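Local coordinates for capsid protein (Macrobrachium rosenbergii nodavirus, PDB 5YKU) that forms the protruding P-domain of the shrimp nodavirus capsid, which builds the dimeric spikes of the virus particle, at residues F42-Y47 against Y115-A120; M48-S53 against Y74-A79; V55-T60 against T102-A107; V66-S71 against G84-Q89. All coordinates share one frame; numbering follows the deposited sequence.

In the fold
Following the chain from the N terminus, residues 42-47 come first and pair with 115-120 near the C terminus. Interaction 1 therefore closes the widest loop, and the other three lie inside it. Interaction 2 ties the loop 48-53 to the end of strand 69-75. Interaction 3 pairs strand 57-63 with strand 96-104, and interaction 4 joins strands 69-75 and 81-89 in a hairpin. Interaction 4 is nested inside interaction 3, while interaction 2 crosses both. The strand order matches a jelly roll. Interactions 1 and 4 meet where strand 41-47 lies beside strand 81-89. Interactions 2 and 3 touch through Arg50 and Gln57.

Interaction 1: F42-Y47 against Y115-A120; sequences FIIVPY and YRIIRA
Arg116 and Tyr47 meet in a cation-pi contact at one end of an antiparallel strand pair. The pair joins strands 41-47 and 114-121 of what the strand order indicates is a jelly roll. Arg116 CZ lies 5.0 Å from the centroid of the Tyr47 ring, 21° off the ring normal. The guanidinium is tilted 41° against the ring, and NH2 is its nearest atom, above one face toward the rim. The Arg116 chain is bent at chi3 (-55°), which turns NE out of the extended line. NH1 is held outside the pair by Ala13 O on the neighbouring strand 10-18. The edge of the same Tyr47 ring faces the backbone of Tyr115, with CE2 3.2 Å from Tyr115 O. The Tyr115 side chain lies on the other side of the sheet, where it is buried and meets the Trp19 ring. Tyr115 CD1 touches Ile44 CD1 at 3.7 Å. Ile44 also packs on Ile117, next to the buried Phe42 ring. Four nearly straight backbone bonds hold the strands together. Ile43 and Ile118 exchange two, and Val45 and Arg116 exchange two more. On the Arg116 face, Val45 CG2 rests 3.9 Å from Arg116 CB. At the far end of the buried face, Phe42 CD1 comes within 3.5 Å of Ile117 CG2.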
loop_
_atom_site.group_PDB
_atom_site.type_symbol
_atom_site.label_atom_id
_atom_site.label_comp_id
_atom_site.label_asym_id
_atom_site.label_seq_id
_atom_site.Cartn_x
_atom_site.Cartn_y
_atom_site.Cartn_z
ATOM N N PHE A 42 -2.537 -5.434 -10.260
ATOM C CA PHE A 42 -3.272 -4.860 -9.132
ATOM C C PHE A 42 -3.183 -3.380 -9.147
ATOM O O PHE A 42 -2.249 -2.735 -9.739
ATOM C CB PHE A 42 -2.654 -5.331 -7.836
ATOM C CG PHE A 42 -2.699 -6.815 -7.653
ATOM C CD1 PHE A 42 -3.844 -7.392 -7.078
ATOM C CD2 PHE A 42 -1.646 -7.651 -8.023
ATOM C CE1 PHE A 42 -3.896 -8.789 -6.856
ATOM C CE2 PHE A 42 -1.704 -9.008 -7.844
ATOM C CZ PHE A 42 -2.833 -9.618 -7.246
ATOM N N ILE A 43 -4.098 -2.756 -8.390
ATOM C CA ILE A 43 -3.954 -1.363 -7.887
ATOM C C ILE A 43 -3.958 -1.424 -6.389
ATOM O O ILE A 43 -4.813 -2.116 -5.810
ATOM C CB ILE A 43 -5.155 -0.526 -8.403
ATOM C CG1 ILE A 43 -5.156 -0.277 -9.851
ATOM C CG2 ILE A 43 -5.153 0.865 -7.709
ATOM C CD1 ILE A 43 -4.038 0.609 -10.379
ATOM N N ILE A 44 -3.075 -0.737 -5.724
ATOM C CA ILE A 44 -3.122 -0.553 -4.243
ATOM C C ILE A 44 -3.399 0.922 -3.971
ATOM O O ILE A 44 -2.768 1.822 -4.601
ATOM C CB ILE A 44 -1.810 -1.073 -3.616
ATOM C CG1 ILE A 44 -1.833 -0.973 -2.098
ATOM C CG2 ILE A 44 -0.552 -0.413 -4.199
ATOM C CD1 ILE A 44 -0.709 -1.685 -1.454
ATOM N N VAL A 45 -4.306 1.123 -3.070
ATOM C CA VAL A 45 -4.708 2.465 -2.642
ATOM C C VAL A 45 -4.640 2.601 -1.147
ATOM O O VAL A 45 -4.742 1.592 -0.430
ATOM C CB VAL A 45 -6.165 2.825 -3.064
ATOM C CG1 VAL A 45 -6.253 2.804 -4.557
ATOM C CG2 VAL A 45 -7.199 1.896 -2.453
ATOM N N PRO A 46 -4.380 3.759 -0.619
ATOM C CA PRO A 46 -4.469 4.004 0.810
ATOM C C PRO A 46 -5.867 4.042 1.275
ATOM O O PRO A 46 -6.762 4.432 0.520
ATOM C CB PRO A 46 -3.767 5.334 0.984
ATOM C CG PRO A 46 -4.077 6.074 -0.330
ATOM C CD PRO A 46 -4.106 4.993 -1.367
ATOM N N TYR A 47 -6.097 3.687 2.502
ATOM C CA TYR A 47 -7.370 4.009 3.208
ATOM C C TYR A 47 -7.000 4.426 4.592
ATOM O O TYR A 47 -5.835 4.291 5.013
ATOM C CB TYR A 47 -8.408 2.868 3.166
ATOM C CG TYR A 47 -8.189 1.726 4.131
ATOM C CD1 TYR A 47 -8.832 1.762 5.383
ATOM C CD2 TYR A 47 -7.430 0.617 3.862
ATOM C CE1 TYR A 47 -8.691 0.732 6.300
ATOM C CE2 TYR A 47 -7.258 -0.400 4.743
ATOM C CZ TYR A 47 -7.885 -0.299 5.966
ATOM O OH TYR A 47 -7.693 -1.366 6.878
ATOM N N TYR A 115 -3.676 -0.010 3.867
ATOM C CA TYR A 115 -3.792 -0.136 2.448
ATOM C C TYR A 115 -4.849 -1.133 2.038
ATOM O O TYR A 115 -5.239 -2.028 2.790
ATOM C CB TYR A 115 -2.431 -0.498 1.805
ATOM C CG TYR A 115 -1.982 -1.901 2.102
ATOM C CD1 TYR A 115 -2.518 -3.003 1.464
ATOM C CD2 TYR A 115 -0.942 -2.117 3.017
ATOM C CE1 TYR A 115 -1.984 -4.288 1.757
ATOM C CE2 TYR A 115 -0.510 -3.343 3.368
ATOM C CZ TYR A 115 -1.023 -4.426 2.702
ATOM O OH TYR A 115 -0.557 -5.711 3.052
ATOM N N ARG A 116 -5.379 -0.938 0.810
ATOM C CA ARG A 116 -6.405 -1.792 0.168
ATOM C C ARG A 116 -5.894 -2.191 -1.190
ATOM O O ARG A 116 -5.490 -1.311 -1.965
ATOM C CB ARG A 116 -7.716 -1.043 0.108
ATOM C CG ARG A 116 -8.817 -1.873 -0.554
ATOM C CD ARG A 116 -10.125 -1.055 -0.658
ATOM N NE ARG A 116 -10.564 -0.524 0.612
ATOM C CZ ARG A 116 -11.093 -1.198 1.601
ATOM N NH1 ARG A 116 -11.409 -2.460 1.490
ATOM N NH2 ARG A 116 -11.414 -0.509 2.704
ATOM N N ILE A 117 -5.963 -3.447 -1.491
ATOM C CA ILE A 117 -5.558 -3.946 -2.824
ATOM C C ILE A 117 -6.754 -4.291 -3.616
ATOM O O ILE A 117 -7.735 -4.924 -3.109
ATOM C CB ILE A 117 -4.612 -5.141 -2.690
ATOM C CG1 ILE A 117 -3.274 -4.649 -2.116
ATOM C CG2 ILE A 117 -4.413 -5.830 -4.053
ATOM C CD1 ILE A 117 -2.243 -5.690 -1.811
ATOM N N ILE A 118 -6.816 -3.766 -4.834
ATOM C CA ILE A 118 -7.897 -3.977 -5.782
ATOM C C ILE A 118 -7.414 -4.893 -6.874
ATOM O O ILE A 118 -6.363 -4.617 -7.556
ATOM C CB ILE A 118 -8.432 -2.716 -6.380
ATOM C CG1 ILE A 118 -8.978 -1.858 -5.231
ATOM C CG2 ILE A 118 -9.514 -2.973 -7.404
ATOM C CD1 ILE A 118 -9.191 -0.449 -5.640
ATOM N N ARG A 119 -8.139 -5.999 -7.151
ATOM C CA ARG A 119 -7.811 -6.961 -8.170
ATOM C C ARG A 119 -8.968 -7.160 -9.112
ATOM O O ARG A 119 -10.079 -7.484 -8.656
ATOM C CB ARG A 119 -7.534 -8.335 -7.492
ATOM C CG ARG A 119 -7.232 -9.442 -8.462
ATOM C CD ARG A 119 -7.187 -10.780 -7.729
ATOM N NE ARG A 119 -7.249 -11.925 -8.619
ATOM C CZ ARG A 119 -7.704 -13.127 -8.296
ATOM N NH1 ARG A 119 -7.737 -14.006 -9.255
ATOM N NH2 ARG A 119 -8.165 -13.308 -7.050
ATOM N N ALA A 120 -8.802 -6.923 -10.396
ATOM C CA ALA A 120 -9.804 -7.324 -11.432
ATOM C C ALA A 120 -9.705 -8.858 -11.614
ATOM O O ALA A 120 -8.641 -9.379 -11.941
ATOM C CB ALA A 120 -9.496 -6.626 -12.746
#

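Interaction 2: M48-S53 against Y74-A79; sequences MDRVSS and YFDTSA
Arg50 reaches Asp76 with its chain extended from CG to NE, and NH1 forms a salt bridge to Asp76 OD2 at 2.9 Å. The carboxylate oxygen lies in the guanidinium plane, at its edge. The two flat groups are not coplanar, their planes being 54° apart. From the carboxylate's side, NH1 arrives on the anti side of OD2. Ser53 OG takes the syn side of Asp76 OD2 at 2.7 Å. Ser53 N adds a third bond to Asp76 OD2, 2.9 Å long, from above the carboxylate plane. Asp76 CB points toward the loop, and CG sits between the backbone N and the carbonyl carbon (chi1 67°). Asp76 OD1 accepts from Thr77 OG1 at 2.8 Å and from the backbone N of Gln57. Ser52 uses the backbone instead: its OG donates to Asp76 O at 2.7 Å, from above the carbonyl plane. Loop 48-53 is thus fastened to the turn that follows strand 69-75. At the other end of the contact, the side chains of selenomethionine Met48 and Tyr74 run past one another with opposite senses. Met48 CE meets the ring at its edge, 3.9 Å from Tyr74 CD1. Tyr74 OH is bonded to Gln114 O and Trp19 NE1. Arg50 NH2 is likewise occupied, by Gln57 OE1 and Lys111 O, and its guanidinium lies against Tyr113. With three donors on OD2, one of them cationic Arg50, buried Asp76 is probably kept ionised.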
loop_
_atom_site.group_PDB
_atom_site.type_symbol
_atom_site.label_atom_id
_atom_site.label_comp_id
_atom_site.label_asym_id
_atom_site.label_seq_id
_atom_site.Cartn_x
_atom_site.Cartn_y
_atom_site.Cartn_z
HETATM N N MSE A 48 -7.924 4.933 5.351
HETATM C CA MSE A 48 -7.691 5.350 6.722
HETATM C C MSE A 48 -8.872 5.003 7.579
HETATM O O MSE A 48 -10.028 5.371 7.336
HETATM C CB MSE A 48 -7.325 6.825 6.789
HETATM C CG MSE A 48 -6.682 7.231 8.071
HETATM SE SE MSE A 48 -5.759 8.983 7.907
HETATM C CE MSE A 48 -4.279 8.439 6.775
ATOM N N ASP A 49 -8.549 4.396 8.720
ATOM C CA ASP A 49 -9.483 4.188 9.821
ATOM C C ASP A 49 -8.584 4.221 11.043
ATOM O O ASP A 49 -8.108 3.158 11.488
ATOM C CB ASP A 49 -10.267 2.874 9.675
ATOM C CG ASP A 49 -11.127 2.657 10.838
ATOM O OD1 ASP A 49 -11.374 3.507 11.662
ATOM O OD2 ASP A 49 -11.748 1.505 10.936
ATOM N N ARG A 50 -8.261 5.410 11.515
ATOM C CA ARG A 50 -7.052 5.572 12.346
ATOM C C ARG A 50 -7.100 6.868 13.075
ATOM O O ARG A 50 -7.261 7.954 12.463
ATOM C CB ARG A 50 -5.856 5.550 11.413
ATOM C CG ARG A 50 -4.500 5.618 12.089
ATOM C CD ARG A 50 -3.404 5.714 11.051
ATOM N NE ARG A 50 -2.050 5.820 11.587
ATOM C CZ ARG A 50 -1.433 6.933 11.952
ATOM N NH1 ARG A 50 -2.059 8.097 12.015
ATOM N NH2 ARG A 50 -0.157 6.851 12.292
ATOM N N VAL A 51 -6.985 6.841 14.393
ATOM C CA VAL A 51 -6.882 8.009 15.189
ATOM C C VAL A 51 -5.631 8.768 14.850
ATOM O O VAL A 51 -4.544 8.186 14.785
ATOM C CB VAL A 51 -6.965 7.679 16.675
ATOM C CG1 VAL A 51 -6.683 8.865 17.559
ATOM C CG2 VAL A 51 -8.250 6.999 17.033
ATOM N N SER A 52 -5.743 10.030 14.620
ATOM C CA SER A 52 -4.565 10.887 14.369
ATOM C C SER A 52 -3.625 10.932 15.554
ATOM O O SER A 52 -4.094 11.114 16.685
ATOM C CB SER A 52 -5.022 12.305 14.085
ATOM O OG SER A 52 -3.886 13.151 13.952
ATOM N N SER A 53 -2.344 10.827 15.296
ATOM C CA SER A 53 -1.346 11.030 16.369
ATOM C C SER A 53 -1.255 12.452 16.768
ATOM O O SER A 53 -0.695 12.694 17.876
ATOM C CB SER A 53 -0.006 10.545 15.869
ATOM O OG SER A 53 0.522 11.479 14.879
ATOM N N TYR A 74 0.558 9.358 3.060
ATOM C CA TYR A 74 -0.194 9.452 4.286
ATOM C C TYR A 74 0.275 10.626 5.095
ATOM O O TYR A 74 1.485 10.848 5.240
ATOM C CB TYR A 74 -0.044 8.222 5.134
ATOM C CG TYR A 74 -0.477 6.926 4.476
ATOM C CD1 TYR A 74 -1.793 6.451 4.584
ATOM C CD2 TYR A 74 0.448 6.161 3.818
ATOM C CE1 TYR A 74 -2.165 5.263 3.987
ATOM C CE2 TYR A 74 0.085 4.944 3.248
ATOM C CZ TYR A 74 -1.209 4.500 3.338
ATOM O OH TYR A 74 -1.581 3.305 2.743
ATOM N N PHE A 75 -0.640 11.324 5.743
ATOM C CA PHE A 75 -0.311 12.358 6.766
ATOM C C PHE A 75 -1.487 12.520 7.613
ATOM O O PHE A 75 -2.615 12.611 7.108
ATOM C CB PHE A 75 0.077 13.685 6.111
ATOM C CG PHE A 75 0.770 14.627 7.046
ATOM C CD1 PHE A 75 2.024 14.293 7.523
ATOM C CD2 PHE A 75 0.229 15.756 7.493
ATOM C CE1 PHE A 75 2.765 15.154 8.320
ATOM C CE2 PHE A 75 0.940 16.620 8.365
ATOM C CZ PHE A 75 2.212 16.357 8.713
ATOM N N ASP A 76 -1.329 12.583 8.936
ATOM C CA ASP A 76 -2.459 12.531 9.863
ATOM C C ASP A 76 -2.796 13.795 10.566
ATOM O O ASP A 76 -3.714 13.759 11.362
ATOM C CB ASP A 76 -2.222 11.369 10.829
ATOM C CG ASP A 76 -1.045 11.557 11.770
ATOM O OD1 ASP A 76 -0.266 12.538 11.576
ATOM O OD2 ASP A 76 -0.961 10.714 12.745
ATOM N N THR A 77 -2.098 14.882 10.365
ATOM C CA THR A 77 -2.242 16.050 11.251
ATOM C C THR A 77 -2.547 17.270 10.464
ATOM O O THR A 77 -1.716 17.766 9.667
ATOM C CB THR A 77 -0.963 16.269 12.087
ATOM O OG1 THR A 77 -0.649 15.060 12.819
ATOM C CG2 THR A 77 -1.117 17.400 13.026
ATOM N N SER A 78 -3.726 17.830 10.620
ATOM C CA SER A 78 -4.220 19.044 9.956
ATOM C C SER A 78 -4.410 18.880 8.464
ATOM O O SER A 78 -5.529 18.702 8.009
ATOM C CB SER A 78 -3.393 20.263 10.271
ATOM O OG SER A 78 -4.231 21.315 9.712
ATOM N N ALA A 79 -3.348 18.895 7.709
ATOM C CA ALA A 79 -3.389 18.680 6.269
ATOM C C ALA A 79 -3.385 17.198 5.942
ATOM O O ALA A 79 -2.369 16.571 5.645
ATOM C CB ALA A 79 -2.202 19.415 5.602
#

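Interaction 3: V55-T60 against T102-A107; sequences VLQKCT and TDYQGA
Gln57 CG stands anti to its carbonyl carbon (chi1 -64°), and so does Tyr104 CG; the paired residues share one face of the sheet, and there CB and CG of Gln57 lie over the Tyr104 ring. They form a non-hydrogen-bonded antiparallel pair between strands 57-63 and 96-104, neighbours in a strand order like that of a jelly roll. Gln57 CB lies over the centre of the Tyr104 ring, 3.5 Å from its centroid, as a CH-pi contact. The Gln57 chain then runs extended across the ring, with its amide plane only 26° from the ring plane. Gln57 NE2 donates to Gly106 O at 2.9 Å in a nearly straight bond (169°). OE1 accepts from Arg50 NH2, so both ends of the amide are used. The ring edge is also occupied: Lys58 O lies near its plane, 3.2 Å from Tyr104 CE1. Next along the strands, Lys58 and Asp103 exchange two backbone bonds. Lys58 N to Asp103 O measures 3.0 Å. Beyond the strand ends, Gln105 N bonds to Leu56 O, and the Gln105 amide lies against the Leu56 methyls. On the buried face, Cys59 SG touches Thr102 CG2 at 3.8 Å. Asp103 OD1 forms a salt bridge with Lys26. A water links Lys58 to the other Asp103 oxygen, accepting from Lys58 NZ at 3.0 Å and donating to Asp103 OD2 at 2.9 Å.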
loop_
_atom_site.group_PDB
_atom_site.type_symbol
_atom_site.label_atom_id
_atom_site.label_comp_id
_atom_site.label_asym_id
_atom_site.label_seq_id
_atom_site.Cartn_x
_atom_site.Cartn_y
_atom_site.Cartn_z
ATOM N N VAL A 55 0.924 14.291 15.774
ATOM C CA VAL A 55 2.363 14.514 15.793
ATOM C C VAL A 55 2.961 14.259 14.440
ATOM O O VAL A 55 4.119 13.833 14.289
ATOM C CB VAL A 55 3.075 13.862 16.975
ATOM C CG1 VAL A 55 2.619 14.484 18.293
ATOM C CG2 VAL A 55 2.911 12.391 16.999
ATOM N N LEU A 56 2.184 14.600 13.394
ATOM C CA LEU A 56 2.738 14.829 12.097
ATOM C C LEU A 56 3.473 13.627 11.530
ATOM O O LEU A 56 4.687 13.596 11.303
ATOM C CB LEU A 56 3.655 16.052 11.993
ATOM C CG LEU A 56 2.978 17.409 12.235
ATOM C CD1 LEU A 56 2.677 17.718 13.686
ATOM C CD2 LEU A 56 3.927 18.550 11.666
ATOM N N GLN A 57 2.780 12.501 11.373
ATOM C CA GLN A 57 3.339 11.239 10.945
ATOM C C GLN A 57 3.192 11.131 9.440
ATOM O O GLN A 57 2.111 10.817 8.894
ATOM C CB GLN A 57 2.707 10.083 11.761
ATOM C CG GLN A 57 3.053 10.210 13.214
ATOM C CD GLN A 57 2.556 9.136 14.127
ATOM O OE1 GLN A 57 1.545 8.445 13.810
ATOM N NE2 GLN A 57 3.185 8.973 15.227
ATOM N N LYS A 58 4.236 11.434 8.691
ATOM C CA LYS A 58 4.250 11.418 7.246
ATOM C C LYS A 58 4.834 10.118 6.715
ATOM O O LYS A 58 5.911 9.676 7.180
ATOM C CB LYS A 58 5.148 12.555 6.715
ATOM C CG LYS A 58 5.080 12.715 5.193
ATOM C CD LYS A 58 6.048 13.827 4.684
ATOM C CE LYS A 58 5.974 13.970 3.223
ATOM N NZ LYS A 58 6.949 15.100 2.901
ATOM N N CYS A 59 4.145 9.500 5.760
ATOM C CA CYS A 59 4.682 8.304 5.115
ATOM C C CYS A 59 4.434 8.385 3.626
ATOM O O CYS A 59 3.325 8.759 3.220
ATOM C CB CYS A 59 3.934 7.074 5.718
ATOM S SG CYS A 59 4.402 5.508 4.898
ATOM N N THR A 60 5.442 8.067 2.874
ATOM C CA THR A 60 5.369 8.030 1.411
ATOM C C THR A 60 5.800 6.697 0.908
ATOM O O THR A 60 6.869 6.169 1.403
ATOM C CB THR A 60 6.245 9.130 0.783
ATOM O OG1 THR A 60 5.983 10.380 1.406
ATOM C CG2 THR A 60 6.009 9.268 -0.656
ATOM N N THR A 102 9.495 7.384 5.860
ATOM C CA THR A 102 8.713 7.944 6.971
ATOM C C THR A 102 9.424 9.083 7.596
ATOM O O THR A 102 10.611 9.066 7.785
ATOM C CB THR A 102 8.262 6.917 7.968
ATOM O OG1 THR A 102 9.425 6.222 8.458
ATOM C CG2 THR A 102 7.329 5.869 7.344
ATOM N N ASP A 103 8.691 10.102 7.980
ATOM C CA ASP A 103 9.166 11.298 8.657
ATOM C C ASP A 103 8.063 11.665 9.675
ATOM O O ASP A 103 7.014 12.213 9.330
ATOM C CB ASP A 103 9.411 12.441 7.642
ATOM C CG ASP A 103 9.812 13.694 8.309
ATOM O OD1 ASP A 103 9.804 13.847 9.522
ATOM O OD2 ASP A 103 9.989 14.653 7.489
ATOM N N TYR A 104 8.230 11.233 10.897
ATOM C CA TYR A 104 7.276 11.366 11.968
ATOM C C TYR A 104 7.821 12.367 12.972
ATOM O O TYR A 104 8.957 12.162 13.444
ATOM C CB TYR A 104 6.992 10.021 12.639
ATOM C CG TYR A 104 6.185 8.962 11.921
ATOM C CD1 TYR A 104 6.016 8.974 10.529
ATOM C CD2 TYR A 104 5.595 7.909 12.626
ATOM C CE1 TYR A 104 5.307 7.967 9.871
ATOM C CE2 TYR A 104 4.888 6.941 11.992
ATOM C CZ TYR A 104 4.778 6.937 10.599
ATOM O OH TYR A 104 4.067 5.963 9.909
ATOM N N GLN A 105 7.099 13.370 13.369
ATOM C CA GLN A 105 7.619 14.318 14.399
ATOM C C GLN A 105 7.746 13.637 15.706
ATOM O O GLN A 105 8.718 13.822 16.437
ATOM C CB GLN A 105 6.742 15.507 14.494
ATOM C CG GLN A 105 7.216 16.519 15.571
ATOM C CD GLN A 105 6.243 17.621 15.717
ATOM O OE1 GLN A 105 5.505 17.623 16.760
ATOM N NE2 GLN A 105 6.159 18.410 14.817
ATOM N N GLY A 106 6.784 12.789 16.066
ATOM C CA GLY A 106 6.778 11.893 17.209
ATOM C C GLY A 106 6.405 10.498 16.862
ATOM O O GLY A 106 5.713 10.325 15.824
ATOM N N ALA A 107 6.920 9.427 17.528
ATOM C CA ALA A 107 6.687 7.997 17.051
ATOM C C ALA A 107 6.676 7.033 18.283
ATOM O O ALA A 107 7.351 5.897 18.167
ATOM C CB ALA A 107 7.590 7.514 16.019
HETATM O O HOH W 1 9.359 14.853 4.660
#

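Interaction 4: V66-S71 against G84-Q89; sequences VDAVGS and GYISFQ. With ZN (zinc ion), chain C.
Val69 and Ser87 form an antiparallel hydrogen-bonded pair, with Val69 N 3.0 Å from Ser87 O and Ser87 N 2.9 Å from Val69 O, where the strand axes run 153° apart. The Ser87 OG adds a weak bond of 3.3 Å to Val69 O. It sits between its own backbone N and carbonyl carbon (chi1 65°), a setting that turns it back toward the partner strand. Ala68 packs on the buried face instead, with CB 3.8 Å from Phe88 CB. The Phe88 ring leads away from Ala68 to meet the rings of Phe42 and Phe98. Ile86 packs against the Gly70 backbone. Ile86 CG1 is 3.7 Å from Gly70 C, and a CA-H contact from Ile86 points at Val69 O. The two strands are the arms of the beta hairpin 69-75 and 81-89, consecutive in the chain. In the jelly-roll strand order they fall at the middle, where the strand 81-89 also borders 41-47. Glycine backbones come close to the opposite arm at two places: Gly70 CA lies against Tyr85 O, and Gly84 CA against Ser71 O. Gly70 has a phi of 128°, a backbone setting that by itself calls for glycine. Where the hairpin arms separate, a water takes over. It donates to Val66 O and accepts from Gln89 N, the latter at 2.9 Å. Next to Val66, on the exposed loop, Asp67 chelates a zinc ion through both carboxylate oxygens. Asp67 OD2 is the closer, 2.0 Å from the zinc, and Asp67 OD1 is 2.5 Å from it.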
loop_
_atom_site.group_PDB
_atom_site.type_symbol
_atom_site.label_atom_id
_atom_site.label_comp_id
_atom_site.label_asym_id
_atom_site.label_seq_id
_atom_site.Cartn_x
_atom_site.Cartn_y
_atom_site.Cartn_z
ATOM N N VAL A 66 9.455 -4.083 -11.152
ATOM C CA VAL A 66 9.603 -3.591 -12.471
ATOM C C VAL A 66 8.251 -3.127 -13.021
ATOM O O VAL A 66 7.270 -3.806 -12.864
ATOM C CB VAL A 66 10.262 -4.659 -13.347
ATOM C CG1 VAL A 66 10.260 -4.283 -14.788
ATOM C CG2 VAL A 66 11.723 -4.893 -12.907
ATOM N N ASP A 67 8.237 -1.951 -13.601
ATOM C CA ASP A 67 7.109 -1.392 -14.251
ATOM C C ASP A 67 6.004 -0.899 -13.324
ATOM O O ASP A 67 5.081 -0.329 -13.817
ATOM C CB ASP A 67 6.507 -2.295 -15.359
ATOM C CG ASP A 67 7.375 -2.275 -16.690
ATOM O OD1 ASP A 67 8.416 -1.599 -16.660
ATOM O OD2 ASP A 67 6.906 -2.980 -17.540
ATOM N N ALA A 68 6.224 -0.909 -12.030
ATOM C CA ALA A 68 5.204 -0.345 -11.115
ATOM C C ALA A 68 5.283 1.131 -11.219
ATOM O O ALA A 68 6.378 1.730 -11.361
ATOM C CB ALA A 68 5.489 -0.774 -9.675
ATOM N N VAL A 69 4.162 1.787 -11.118
ATOM C CA VAL A 69 4.076 3.273 -11.203
ATOM C C VAL A 69 3.140 3.810 -10.152
ATOM O O VAL A 69 2.070 3.247 -9.890
ATOM C CB VAL A 69 3.538 3.702 -12.540
ATOM C CG1 VAL A 69 3.397 5.243 -12.678
ATOM C CG2 VAL A 69 4.491 3.223 -13.706
ATOM N N GLY A 70 3.566 4.863 -9.517
ATOM C CA GLY A 70 2.766 5.628 -8.616
ATOM C C GLY A 70 3.412 5.840 -7.299
ATOM O O GLY A 70 4.501 5.362 -6.977
ATOM N N SER A 71 2.729 6.586 -6.435
ATOM C CA SER A 71 3.133 6.854 -5.080
ATOM C C SER A 71 1.939 7.015 -4.221
ATOM O O SER A 71 0.889 7.434 -4.718
ATOM C CB SER A 71 4.006 8.117 -5.066
ATOM O OG SER A 71 4.540 8.558 -3.854
ATOM N N GLY A 84 -3.002 9.117 -3.482
ATOM C CA GLY A 84 -2.191 8.419 -4.463
ATOM C C GLY A 84 -2.643 6.983 -4.665
ATOM O O GLY A 84 -3.667 6.485 -4.094
ATOM N N TYR A 85 -1.894 6.250 -5.508
ATOM C CA TYR A 85 -2.143 4.833 -5.706
ATOM C C TYR A 85 -0.915 4.326 -6.435
ATOM O O TYR A 85 -0.127 5.086 -6.976
ATOM C CB TYR A 85 -3.390 4.552 -6.532
ATOM C CG TYR A 85 -3.281 5.028 -7.962
ATOM C CD1 TYR A 85 -3.718 6.315 -8.329
ATOM C CD2 TYR A 85 -2.831 4.244 -8.943
ATOM C CE1 TYR A 85 -3.624 6.782 -9.608
ATOM C CE2 TYR A 85 -2.704 4.702 -10.272
ATOM C CZ TYR A 85 -3.073 5.970 -10.551
ATOM O OH TYR A 85 -2.984 6.374 -11.869
ATOM N N ILE A 86 -0.753 2.997 -6.400
ATOM C CA ILE A 86 0.330 2.355 -7.219
ATOM C C ILE A 86 -0.297 1.288 -8.090
ATOM O O ILE A 86 -1.092 0.466 -7.573
ATOM C CB ILE A 86 1.403 1.787 -6.313
ATOM C CG1 ILE A 86 2.085 2.920 -5.495
ATOM C CG2 ILE A 86 2.428 1.007 -7.093
ATOM C CD1 ILE A 86 2.883 2.467 -4.315
ATOM N N SER A 87 0.054 1.211 -9.355
ATOM C CA SER A 87 -0.209 0.104 -10.217
ATOM C C SER A 87 0.983 -0.765 -10.253
ATOM O O SER A 87 2.092 -0.277 -10.431
ATOM C CB SER A 87 -0.527 0.625 -11.581
ATOM O OG SER A 87 0.575 1.255 -12.116
ATOM N N PHE A 88 0.784 -2.057 -10.046
ATOM C CA PHE A 88 1.889 -2.988 -10.016
ATOM C C PHE A 88 1.434 -4.374 -10.391
ATOM O O PHE A 88 0.267 -4.729 -10.291
ATOM C CB PHE A 88 2.584 -3.008 -8.640
ATOM C CG PHE A 88 1.776 -3.665 -7.572
ATOM C CD1 PHE A 88 0.776 -2.990 -6.914
ATOM C CD2 PHE A 88 2.013 -4.965 -7.251
ATOM C CE1 PHE A 88 -0.010 -3.657 -5.932
ATOM C CE2 PHE A 88 1.215 -5.616 -6.290
ATOM C CZ PHE A 88 0.206 -4.956 -5.647
ATOM N N GLN A 89 2.398 -5.214 -10.725
ATOM C CA GLN A 89 2.193 -6.610 -11.019
ATOM C C GLN A 89 2.933 -7.395 -9.950
ATOM O O GLN A 89 4.089 -7.092 -9.635
ATOM C CB GLN A 89 2.740 -6.952 -12.398
ATOM C CG GLN A 89 2.522 -8.375 -12.882
ATOM C CD GLN A 89 2.952 -8.452 -14.334
ATOM O OE1 GLN A 89 2.818 -7.502 -15.085
ATOM N NE2 GLN A 89 3.698 -9.438 -14.593
HETATM ZN ZN ZN C . 8.113 -2.275 -19.041
HETATM O O HOH W 2 4.596 -3.748 -11.859
#